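Local coordinates for protein motility-associated killing factor MakB (Vibrio cholerae serotype O1, PDB 6W1W) that is probably one component of a tripartite cytotoxin, its structure resembling those of alpha-pore-forming toxins, at residues M4-N8 and E290-V294; T17-T21 and V181-L186; F80-Q84 and W323-S327; F87-A91 and I316-S320. One frame throughout, in Å; residues are numbered along the deposited sequence.

Interactions 1, 3 and 4 cluster toward one end of the elongated helical body, their centres 11 to 13 Å apart, whereas interaction 2 lies nearer the middle of the chain, about 17 Å from interaction 3 between centres and about 26 Å from interaction 4. Interactions 3 and 4 lie along the same antiparallel pair, helices 69-90 and 316-333. Interaction 1 touches both through residues 4-8, with Leu5 and Pro7 meeting Trp323 and Leu5 also reaching Phe87. Along the chain the first segments come in the order 4-8, 17-21, 80-84 and 87-91, followed by 181-186, 290-294, 316-320 and 323-327, so the N-terminal and C-terminal parts of the chain build one bundle together.

Interaction 1 of 4, residues M4-N8 and E290-V294; sequences MLSPN and ELDKV
Leu5 and Lys293 provide the apolar part of this contact, between the N-terminal loop and helix 276-302. Their side chains pass each other in opposite directions, and Leu5 CD2 comes 3.8 Å from Lys293 CB. The same methyl lies 4.2 Å from Val294 CG1, one residue further along the helix.

The charged part is a salt bridge within the helix, laid against the loop backbone. Extended beyond CG, the Lys293 chain carries its ammonium across to Glu290, and NZ meets OE1 at 3.0 Å on the syn side of the carboxylate, 34° out of its plane. Glu290 comes to meet it through a bend at chi2 (62°). NZ also comes within 3.2 Å of Ser6 O and 3.5 Å of Met4 O, so the ammonium lies close to two main-chain carbonyl oxygens of the loop.

The carboxylate lies against the same loop: Glu290 OE2 is 2.9 Å from Leu5 O, two acceptors with no hydrogen bond between them. Separately, Glu290 OE1 packs 3.9 Å from CD of Pro7, whose ring crosses the glutamate chain at about a right angle. Leu5 O accepts a hydrogen bond from Trp323 NE1. The loop is thus wedged between helix 276-302 and helix 316-333, while Glu290 and Val294 also pack on Leu114 of helix 100-151.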
loop_
_atom_site.group_PDB
_atom_site.type_symbol
_atom_site.label_atom_id
_atom_site.label_comp_id
_atom_site.label_asym_id
_atom_site.label_seq_id
_atom_site.Cartn_x
_atom_site.Cartn_y
_atom_site.Cartn_z
HETATM N N MSE A 4 -1.041 1.226 -33.908
HETATM C CA MSE A 4 -0.292 1.331 -32.659
HETATM C C MSE A 4 -0.647 0.223 -31.670
HETATM O O MSE A 4 -1.561 0.369 -30.854
HETATM C CB MSE A 4 -0.524 2.699 -32.003
HETATM C CG MSE A 4 -1.517 3.602 -32.727
HETATM SE SE MSE A 4 -3.378 3.038 -32.548
HETATM C CE MSE A 4 -4.211 4.319 -33.764
ATOM N N LEU A 5 0.097 -0.882 -31.745
ATOM C CA LEU A 5 -0.075 -2.017 -30.836
ATOM C C LEU A 5 0.549 -1.772 -29.471
ATOM O O LEU A 5 1.182 -2.668 -28.907
ATOM C CB LEU A 5 0.506 -3.275 -31.478
ATOM C CG LEU A 5 -0.239 -3.811 -32.688
ATOM C CD1 LEU A 5 0.467 -5.042 -33.222
ATOM C CD2 LEU A 5 -1.670 -4.130 -32.296
ATOM N N SER A 6 0.381 -0.572 -28.932
ATOM C CA SER A 6 0.902 -0.209 -27.622
ATOM C C SER A 6 -0.016 0.840 -27.011
ATOM O O SER A 6 -0.710 1.563 -27.734
ATOM C CB SER A 6 2.336 0.327 -27.723
ATOM O OG SER A 6 2.398 1.517 -28.491
ATOM N N PRO A 7 -0.065 0.934 -25.688
ATOM C CA PRO A 7 -0.901 1.956 -25.049
ATOM C C PRO A 7 -0.236 3.326 -25.096
ATOM O O PRO A 7 0.910 3.479 -25.519
ATOM C CB PRO A 7 -1.023 1.456 -23.611
ATOM C CG PRO A 7 0.227 0.675 -23.382
ATOM C CD PRO A 7 0.581 0.050 -24.704
ATOM N N ASN A 8 -0.986 4.333 -24.656
ATOM C CA ASN A 8 -0.423 5.668 -24.477
ATOM C C ASN A 8 0.566 5.624 -23.318
ATOM O O ASN A 8 0.168 5.444 -22.162
ATOM C CB ASN A 8 -1.526 6.690 -24.220
ATOM C CG ASN A 8 -0.986 8.100 -24.063
ATOM O OD1 ASN A 8 -0.582 8.502 -22.972
ATOM N ND2 ASN A 8 -0.988 8.862 -25.151
ATOM N N GLU A 290 -6.006 -3.692 -25.394
ATOM C CA GLU A 290 -4.815 -4.085 -26.142
ATOM C C GLU A 290 -5.036 -5.412 -26.858
ATOM O O GLU A 290 -4.541 -5.617 -27.973
ATOM C CB GLU A 290 -3.612 -4.184 -25.202
ATOM C CG GLU A 290 -2.280 -4.352 -25.912
ATOM C CD GLU A 290 -1.952 -3.174 -26.806
ATOM O OE1 GLU A 290 -2.248 -2.025 -26.409
ATOM O OE2 GLU A 290 -1.411 -3.400 -27.908
ATOM N N LEU A 291 -5.772 -6.327 -26.222
ATOM C CA LEU A 291 -6.173 -7.557 -26.894
ATOM C C LEU A 291 -7.161 -7.273 -28.018
ATOM O O LEU A 291 -7.109 -7.913 -29.074
ATOM C CB LEU A 291 -6.772 -8.527 -25.876
ATOM C CG LEU A 291 -7.569 -9.720 -26.402
ATOM C CD1 LEU A 291 -6.647 -10.777 -26.992
ATOM C CD2 LEU A 291 -8.424 -10.294 -25.287
ATOM N N ASP A 292 -8.070 -6.314 -27.812
ATOM C CA ASP A 292 -8.993 -5.930 -28.876
ATOM C C ASP A 292 -8.250 -5.494 -30.131
ATOM O O ASP A 292 -8.761 -5.661 -31.242
ATOM C CB ASP A 292 -9.919 -4.807 -28.405
ATOM C CG ASP A 292 -10.743 -5.197 -27.198
ATOM O OD1 ASP A 292 -10.663 -6.369 -26.773
ATOM O OD2 ASP A 292 -11.470 -4.327 -26.671
ATOM N N LYS A 293 -7.048 -4.934 -29.978
ATOM C CA LYS A 293 -6.271 -4.542 -31.149
ATOM C C LYS A 293 -5.705 -5.761 -31.866
ATOM O O LYS A 293 -5.765 -5.844 -33.098
ATOM C CB LYS A 293 -5.144 -3.587 -30.751
ATOM C CG LYS A 293 -5.599 -2.292 -30.102
ATOM C CD LYS A 293 -4.394 -1.474 -29.651
ATOM C CE LYS A 293 -4.788 -0.388 -28.665
ATOM N NZ LYS A 293 -3.597 0.194 -27.990
ATOM N N VAL A 294 -5.151 -6.720 -31.120
ATOM C CA VAL A 294 -4.579 -7.890 -31.775
ATOM C C VAL A 294 -5.661 -8.830 -32.292
ATOM O O VAL A 294 -5.396 -9.624 -33.202
ATOM C CB VAL A 294 -3.618 -8.642 -30.837
ATOM C CG1 VAL A 294 -2.670 -7.667 -30.168
ATOM C CG2 VAL A 294 -4.386 -9.441 -29.809
#

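Interaction 2 of 4, residues T17-T21 and V181-L186; sequences TDVYT and VTAAQL
Thr17 O is gripped twice by Thr21, which in turn faces Val181 across the contact: Thr21 N donates to it at 2.6 Å, and Thr21 OG1 adds a weak bond at 3.2 Å. The first is an ordinary turn of helix 9-35, a long helix of the helical bundle, consistent with MakB's reported similarity to alpha-pore-forming toxins. Against it lies the start of the short helix 183-187, where Thr182 is the N-cap residue and its OG1 accepts a weak capping bond from Gln185 N.

No hydrogen bond passes between the two segments, and the contact is made by packing. Thr17 sits at its centre with both branches engaged. Its methyl, CG2, is anti to the backbone N and rests on the backbone of Val181 and Thr182, 3.8 Å from Thr182 C. Its hydroxyl is beside that N, against Ala183, with OG1 3.5 Å from Ala183 CB; the polar need of this oxygen is met by Leu13 O, one turn earlier in its own helix.

Further along, the Tyr20 ring takes two apolar partners. Val181 CG1 is 4.1 Å from Tyr20 CE2, its side chain roughly perpendicular to that of the tyrosine. Leu186 belongs to a wider apolar patch, since it and Thr17 both touch Phe329 of helix 316-333, and Leu186 and Tyr20 both touch Ile333. Through one methyl Leu186 meets the edge of the tyrosine ring, near its plane, where CD1 lies 3.8 Å from Tyr20 CD2.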
loop_
_atom_site.group_PDB
_atom_site.type_symbol
_atom_site.label_atom_id
_atom_site.label_comp_id
_atom_site.label_asym_id
_atom_site.label_seq_id
_atom_site.Cartn_x
_atom_site.Cartn_y
_atom_site.Cartn_z
ATOM N N THR A 17 1.807 3.420 -11.802
ATOM C CA THR A 17 2.112 4.058 -10.526
ATOM C C THR A 17 0.951 3.920 -9.549
ATOM O O THR A 17 1.164 3.684 -8.354
ATOM C CB THR A 17 2.469 5.529 -10.753
ATOM O OG1 THR A 17 3.763 5.614 -11.363
ATOM C CG2 THR A 17 2.476 6.303 -9.438
ATOM N N ASP A 18 -0.286 4.037 -10.043
ATOM C CA ASP A 18 -1.440 3.973 -9.154
ATOM C C ASP A 18 -1.600 2.595 -8.524
ATOM O O ASP A 18 -2.015 2.498 -7.365
ATOM C CB ASP A 18 -2.710 4.374 -9.904
ATOM C CG ASP A 18 -2.958 5.872 -9.873
ATOM O OD1 ASP A 18 -2.053 6.615 -9.436
ATOM O OD2 ASP A 18 -4.058 6.306 -10.272
ATOM N N VAL A 19 -1.277 1.524 -9.253
ATOM C CA VAL A 19 -1.312 0.199 -8.640
ATOM C C VAL A 19 -0.083 -0.047 -7.778
ATOM O O VAL A 19 -0.135 -0.878 -6.860
ATOM C CB VAL A 19 -1.455 -0.910 -9.697
ATOM C CG1 VAL A 19 -2.734 -0.721 -10.503
ATOM C CG2 VAL A 19 -0.241 -0.948 -10.610
ATOM N N TYR A 20 1.020 0.654 -8.046
ATOM C CA TYR A 20 2.181 0.595 -7.165
ATOM C C TYR A 20 1.918 1.362 -5.875
ATOM O O TYR A 20 2.214 0.874 -4.778
ATOM C CB TYR A 20 3.408 1.147 -7.893
ATOM C CG TYR A 20 4.688 1.195 -7.080
ATOM C CD1 TYR A 20 5.106 0.106 -6.326
ATOM C CD2 TYR A 20 5.498 2.323 -7.102
ATOM C CE1 TYR A 20 6.288 0.152 -5.597
ATOM C CE2 TYR A 20 6.677 2.378 -6.380
ATOM C CZ TYR A 20 7.070 1.293 -5.629
ATOM O OH TYR A 20 8.247 1.356 -4.912
ATOM N N THR A 21 1.356 2.569 -5.992
ATOM C CA THR A 21 0.979 3.344 -4.813
ATOM C C THR A 21 0.012 2.563 -3.931
ATOM O O THR A 21 0.209 2.453 -2.714
ATOM C CB THR A 21 0.360 4.678 -5.239
ATOM O OG1 THR A 21 1.382 5.533 -5.770
ATOM C CG2 THR A 21 -0.330 5.365 -4.058
ATOM N N VAL A 181 4.549 9.416 -3.937
ATOM C CA VAL A 181 5.108 8.603 -5.010
ATOM C C VAL A 181 4.294 8.869 -6.273
ATOM O O VAL A 181 3.112 8.521 -6.346
ATOM C CB VAL A 181 5.106 7.114 -4.646
ATOM C CG1 VAL A 181 6.156 6.372 -5.460
ATOM C CG2 VAL A 181 5.337 6.929 -3.146
ATOM N N THR A 182 4.920 9.496 -7.263
ATOM C CA THR A 182 4.285 9.810 -8.537
ATOM C C THR A 182 5.014 9.095 -9.671
ATOM O O THR A 182 5.991 8.375 -9.456
ATOM C CB THR A 182 4.258 11.322 -8.778
ATOM O OG1 THR A 182 5.578 11.775 -9.102
ATOM C CG2 THR A 182 3.762 12.047 -7.536
ATOM N N ALA A 183 4.523 9.310 -10.896
ATOM C CA ALA A 183 5.098 8.705 -12.095
ATOM C C ALA A 183 6.293 9.486 -12.630
ATOM O O ALA A 183 7.320 8.890 -12.982
ATOM C CB ALA A 183 4.030 8.581 -13.185
ATOM N N ALA A 184 6.180 10.817 -12.704
ATOM C CA ALA A 184 7.303 11.628 -13.164
ATOM C C ALA A 184 8.506 11.479 -12.246
ATOM O O ALA A 184 9.654 11.564 -12.702
ATOM C CB ALA A 184 6.892 13.097 -13.263
ATOM N N GLN A 185 8.265 11.253 -10.955
ATOM C CA GLN A 185 9.364 10.992 -10.034
ATOM C C GLN A 185 10.049 9.672 -10.364
ATOM O O GLN A 185 11.270 9.626 -10.560
ATOM C CB GLN A 185 8.852 10.987 -8.594
ATOM C CG GLN A 185 8.551 12.371 -8.043
ATOM C CD GLN A 185 9.766 13.277 -8.066
ATOM O OE1 GLN A 185 10.676 13.134 -7.246
ATOM N NE2 GLN A 185 9.795 14.209 -9.015
ATOM N N LEU A 186 9.269 8.591 -10.446
ATOM C CA LEU A 186 9.837 7.264 -10.668
ATOM C C LEU A 186 10.467 7.145 -12.052
ATOM O O LEU A 186 11.536 6.539 -12.201
ATOM C CB LEU A 186 8.758 6.201 -10.470
ATOM C CG LEU A 186 8.268 5.994 -9.033
ATOM C CD1 LEU A 186 6.957 5.220 -9.014
ATOM C CD2 LEU A 186 9.329 5.278 -8.208
#

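Interaction 3 of 4, residues F80-Q84 and W323-S327; sequences FINYQ and WKTIS
Helices 69-90 and 316-333 run nearly antiparallel here: the axes of 80-84 and 323-327 approach to 8.9 Å with a signed crossing angle of -152°. The backbones come nearest at Ile81 and Ser327, whose CA atoms are 5.0 Å apart, and one turn away Gln84 lies opposite Trp323.

The aromatic core is a T-shaped pair. Tyr83 presents the CD2-CE2 edge of its ring to one face of the Trp323 indole, with the planes at 69° and the ring centroid 4.8 Å from that of the indole's six-membered ring. CE2 stands above the rim of that ring, nearest to CZ2. Tyr83 reaches it because its CG is anti to the backbone N (chi1 -178°). Phe80 comes to the indole's own edge, its CD2 4.1 Å from Trp323 CZ3; the same carbon lies 3.9 Å from Ile326 CG2. Trp287 of helix 276-302 extends the cluster by meeting both Phe80 and Tyr83.

On the other flank, Gln84 lies over the backbone of the tryptophan, with CG 3.5 Å from Trp323 O. Its chain then bends at chi2 to bring the amide beside Lys324, where NE2 is 3.6 Å from CD, an aliphatic carbon of the lysine. The ammonium end of Lys324 is engaged by Glu328.

Ser327 fits its small side chain against the backbone of Ile81, OG 3.6 Å from Ile81 CA. With no hydrogen bond between the segments, this buried interface is held by aromatic and apolar packing.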
loop_
_atom_site.group_PDB
_atom_site.type_symbol
_atom_site.label_atom_id
_atom_site.label_comp_id
_atom_site.label_asym_id
_atom_site.label_seq_id
_atom_site.Cartn_x
_atom_site.Cartn_y
_atom_site.Cartn_z
ATOM N N PHE A 80 4.411 -7.155 -17.500
ATOM C CA PHE A 80 4.766 -6.132 -18.477
ATOM C C PHE A 80 6.171 -6.331 -19.028
ATOM O O PHE A 80 6.448 -5.937 -20.167
ATOM C CB PHE A 80 4.636 -4.740 -17.854
ATOM C CG PHE A 80 3.216 -4.274 -17.702
ATOM C CD1 PHE A 80 2.488 -4.583 -16.564
ATOM C CD2 PHE A 80 2.611 -3.524 -18.697
ATOM C CE1 PHE A 80 1.179 -4.155 -16.422
ATOM C CE2 PHE A 80 1.305 -3.093 -18.559
ATOM C CZ PHE A 80 0.589 -3.409 -17.420
ATOM N N ILE A 81 7.066 -6.937 -18.245
ATOM C CA ILE A 81 8.419 -7.195 -18.726
ATOM C C ILE A 81 8.421 -8.334 -19.737
ATOM O O ILE A 81 8.991 -8.214 -20.829
ATOM C CB ILE A 81 9.359 -7.487 -17.543
ATOM C CG1 ILE A 81 9.522 -6.237 -16.676
ATOM C CG2 ILE A 81 10.707 -7.976 -18.042
ATOM C CD1 ILE A 81 10.409 -6.450 -15.471
ATOM N N ASN A 82 7.780 -9.454 -19.393
ATOM C CA ASN A 82 7.731 -10.589 -20.308
ATOM C C ASN A 82 6.968 -10.251 -21.584
ATOM O O ASN A 82 7.323 -10.735 -22.666
ATOM C CB ASN A 82 7.102 -11.801 -19.611
ATOM C CG ASN A 82 6.904 -12.985 -20.549
ATOM O OD1 ASN A 82 7.869 -13.624 -20.974
ATOM N ND2 ASN A 82 5.647 -13.295 -20.860
ATOM N N TYR A 83 5.929 -9.416 -21.487
ATOM C CA TYR A 83 5.138 -9.111 -22.676
ATOM C C TYR A 83 5.944 -8.315 -23.696
ATOM O O TYR A 83 5.816 -8.539 -24.904
ATOM C CB TYR A 83 3.864 -8.356 -22.304
ATOM C CG TYR A 83 2.991 -8.068 -23.505
ATOM C CD1 TYR A 83 2.225 -9.068 -24.089
ATOM C CD2 TYR A 83 2.946 -6.802 -24.068
ATOM C CE1 TYR A 83 1.432 -8.814 -25.196
ATOM C CE2 TYR A 83 2.154 -6.538 -25.173
ATOM C CZ TYR A 83 1.400 -7.544 -25.733
ATOM O OH TYR A 83 0.615 -7.275 -26.832
ATOM N N GLN A 84 6.773 -7.376 -23.231
ATOM C CA GLN A 84 7.645 -6.653 -24.151
ATOM C C GLN A 84 8.668 -7.584 -24.784
ATOM O O GLN A 84 9.088 -7.361 -25.926
ATOM C CB GLN A 84 8.341 -5.503 -23.423
ATOM C CG GLN A 84 9.248 -4.661 -24.307
ATOM C CD GLN A 84 10.678 -5.173 -24.339
ATOM O OE1 GLN A 84 11.159 -5.774 -23.374
ATOM N NE2 GLN A 84 11.365 -4.942 -25.457
ATOM N N TRP A 323 6.780 -0.173 -25.813
ATOM C CA TRP A 323 6.811 -1.243 -24.822
ATOM C C TRP A 323 8.144 -1.280 -24.092
ATOM O O TRP A 323 8.190 -1.633 -22.907
ATOM C CB TRP A 323 6.519 -2.597 -25.476
ATOM C CG TRP A 323 5.071 -2.761 -25.779
ATOM C CD1 TRP A 323 4.475 -2.732 -27.007
ATOM C CD2 TRP A 323 4.018 -2.937 -24.826
ATOM N NE1 TRP A 323 3.118 -2.890 -26.876
ATOM C CE2 TRP A 323 2.812 -3.018 -25.546
ATOM C CE3 TRP A 323 3.980 -3.039 -23.433
ATOM C CZ2 TRP A 323 1.583 -3.202 -24.920
ATOM C CZ3 TRP A 323 2.759 -3.218 -22.815
ATOM C CH2 TRP A 323 1.579 -3.298 -23.557
ATOM N N LYS A 324 9.231 -0.914 -24.774
ATOM C CA LYS A 324 10.526 -0.849 -24.107
ATOM C C LYS A 324 10.526 0.225 -23.028
ATOM O O LYS A 324 11.127 0.042 -21.962
ATOM C CB LYS A 324 11.635 -0.593 -25.129
ATOM C CG LYS A 324 13.045 -0.806 -24.588
ATOM C CD LYS A 324 13.221 -2.216 -24.040
ATOM C CE LYS A 324 14.656 -2.478 -23.603
ATOM N NZ LYS A 324 15.100 -1.544 -22.530
ATOM N N THR A 325 9.842 1.345 -23.279
ATOM C CA THR A 325 9.729 2.390 -22.266
ATOM C C THR A 325 8.917 1.904 -21.069
ATOM O O THR A 325 9.268 2.183 -19.916
ATOM C CB THR A 325 9.102 3.649 -22.877
ATOM O OG1 THR A 325 9.881 4.090 -24.001
ATOM C CG2 THR A 325 9.038 4.770 -21.852
ATOM N N ILE A 326 7.837 1.160 -21.323
ATOM C CA ILE A 326 7.008 0.660 -20.230
ATOM C C ILE A 326 7.735 -0.444 -19.471
ATOM O O ILE A 326 7.673 -0.514 -18.238
ATOM C CB ILE A 326 5.643 0.185 -20.763
ATOM C CG1 ILE A 326 4.904 1.350 -21.423
ATOM C CG2 ILE A 326 4.802 -0.411 -19.643
ATOM C CD1 ILE A 326 3.502 1.023 -21.846
ATOM N N SER A 327 8.447 -1.316 -20.190
ATOM C CA SER A 327 9.201 -2.370 -19.518
ATOM C C SER A 327 10.306 -1.781 -18.653
ATOM O O SER A 327 10.602 -2.298 -17.569
ATOM C CB SER A 327 9.782 -3.345 -20.542
ATOM O OG SER A 327 10.388 -4.456 -19.900
#

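Interaction 4 of 4, residues F87-A91 and I316-S320; sequences FDACA and IKIAS
Phe87 and Ile316 form the apolar heart of this contact, where the end of helix 69-90 packs antiparallel against the N-terminal part of helix 316-333 within the helical bundle. The two side chains slide past each other in opposite directions, bringing Phe87 CE1 to 3.8 Å from Ile316 CG1. With chi1 at -165°, the phenyl ring is carried across toward the partner helix and spans a full turn of it: CZ lies 4.1 Å from Ala319 CB, and CD1 is 4.0 Å from Ser320 CB. The ring also meets the indole of Trp323, their planes at about 40°, and touches Leu5 of the N-terminal loop.

A second apolar group is made by Ala91, just past the helix end. Its methyl is 3.8 Å from Ile316 CD1. Ile316 has CG1 anti to the backbone N, which extends its chain toward helix 69-90, and its terminal methyl comes to rest 3.7 Å from Cys90 O. The covalent element is beside it: Cys90 forms a disulfide with Cys106 of helix 100-151, so the terminal turn that receives Ile316 is tied to a third helix.

Polar groups play a smaller part, and no hydrogen bond joins the two segments. Asp88 brings OD1 nearest to the CB methylene of Ser320, while Ser320 OG stays 3.6 Å from Asp88 OD1. The serine hydroxyl is directed instead along its own helix, tucked between the backbone N and the carbonyl carbon (chi1 73°), and from there Ser320 OG donates a weak bond of 3.3 Å to Lys317 O.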
loop_
_atom_site.group_PDB
_atom_site.type_symbol
_atom_site.label_atom_id
_atom_site.label_comp_id
_atom_site.label_asym_id
_atom_site.label_seq_id
_atom_site.Cartn_x
_atom_site.Cartn_y
_atom_site.Cartn_z
ATOM N N PHE A 87 6.978 -9.448 -27.505
ATOM C CA PHE A 87 6.501 -8.506 -28.513
ATOM C C PHE A 87 7.602 -8.165 -29.511
ATOM O O PHE A 87 7.338 -8.038 -30.714
ATOM C CB PHE A 87 5.977 -7.239 -27.840
ATOM C CG PHE A 87 5.143 -6.365 -28.742
ATOM C CD1 PHE A 87 5.738 -5.555 -29.696
ATOM C CD2 PHE A 87 3.765 -6.337 -28.614
ATOM C CE1 PHE A 87 4.973 -4.748 -30.518
ATOM C CE2 PHE A 87 2.994 -5.529 -29.430
ATOM C CZ PHE A 87 3.599 -4.736 -30.383
ATOM N N ASP A 88 8.842 -8.008 -29.031
ATOM C CA ASP A 88 9.968 -7.737 -29.919
ATOM C C ASP A 88 10.246 -8.892 -30.869
ATOM O O ASP A 88 10.791 -8.668 -31.956
ATOM C CB ASP A 88 11.220 -7.420 -29.103
ATOM C CG ASP A 88 11.415 -5.935 -28.897
ATOM O OD1 ASP A 88 10.558 -5.157 -29.370
ATOM O OD2 ASP A 88 12.428 -5.546 -28.273
ATOM N N ALA A 89 9.884 -10.120 -30.489
ATOM C CA ALA A 89 10.043 -11.244 -31.405
ATOM C C ALA A 89 9.196 -11.067 -32.658
ATOM O O ALA A 89 9.603 -11.489 -33.747
ATOM C CB ALA A 89 9.687 -12.556 -30.705
ATOM N N CYS A 90 8.030 -10.431 -32.532
ATOM C CA CYS A 90 7.121 -10.259 -33.658
ATOM C C CYS A 90 7.324 -8.948 -34.404
ATOM O O CYS A 90 6.693 -8.745 -35.445
ATOM C CB CYS A 90 5.666 -10.351 -33.191
ATOM S SG CYS A 90 5.234 -11.956 -32.489
ATOM N N ALA A 91 8.175 -8.058 -33.905
ATOM C CA ALA A 91 8.504 -6.816 -34.605
ATOM C C ALA A 91 9.863 -7.005 -35.270
ATOM O O ALA A 91 10.913 -6.772 -34.669
ATOM C CB ALA A 91 8.481 -5.624 -33.653
ATOM N N ILE A 316 4.664 -0.956 -36.203
ATOM C CA ILE A 316 4.966 -1.836 -35.081
ATOM C C ILE A 316 6.322 -1.489 -34.463
ATOM O O ILE A 316 6.542 -1.723 -33.268
ATOM C CB ILE A 316 4.894 -3.309 -35.525
ATOM C CG1 ILE A 316 5.005 -4.239 -34.315
ATOM C CG2 ILE A 316 5.962 -3.612 -36.574
ATOM C CD1 ILE A 316 4.844 -5.700 -34.646
ATOM N N LYS A 317 7.238 -0.911 -35.244
ATOM C CA LYS A 317 8.530 -0.528 -34.685
ATOM C C LYS A 317 8.380 0.588 -33.657
ATOM O O LYS A 317 9.101 0.612 -32.652
ATOM C CB LYS A 317 9.487 -0.107 -35.799
ATOM C CG LYS A 317 9.865 -1.218 -36.769
ATOM C CD LYS A 317 9.203 -1.020 -38.128
ATOM C CE LYS A 317 9.570 0.327 -38.751
ATOM N NZ LYS A 317 11.013 0.436 -39.114
ATOM N N ILE A 318 7.452 1.522 -33.886
ATOM C CA ILE A 318 7.174 2.540 -32.877
ATOM C C ILE A 318 6.353 1.966 -31.732
ATOM O O ILE A 318 6.339 2.541 -30.637
ATOM C CB ILE A 318 6.462 3.766 -33.481
ATOM C CG1 ILE A 318 4.942 3.660 -33.323
ATOM C CG2 ILE A 318 6.847 3.956 -34.952
ATOM C CD1 ILE A 318 4.199 4.919 -33.726
ATOM N N ALA A 319 5.676 0.837 -31.954
ATOM C CA ALA A 319 4.932 0.189 -30.882
ATOM C C ALA A 319 5.863 -0.547 -29.924
ATOM O O ALA A 319 5.698 -0.454 -28.703
ATOM C CB ALA A 319 3.895 -0.771 -31.464
ATOM N N SER A 320 6.854 -1.270 -30.456
ATOM C CA SER A 320 7.790 -1.984 -29.592
ATOM C C SER A 320 8.683 -1.024 -28.819
ATOM O O SER A 320 9.067 -1.317 -27.680
ATOM C CB SER A 320 8.634 -2.956 -30.417
ATOM O OG SER A 320 9.596 -2.266 -31.193
#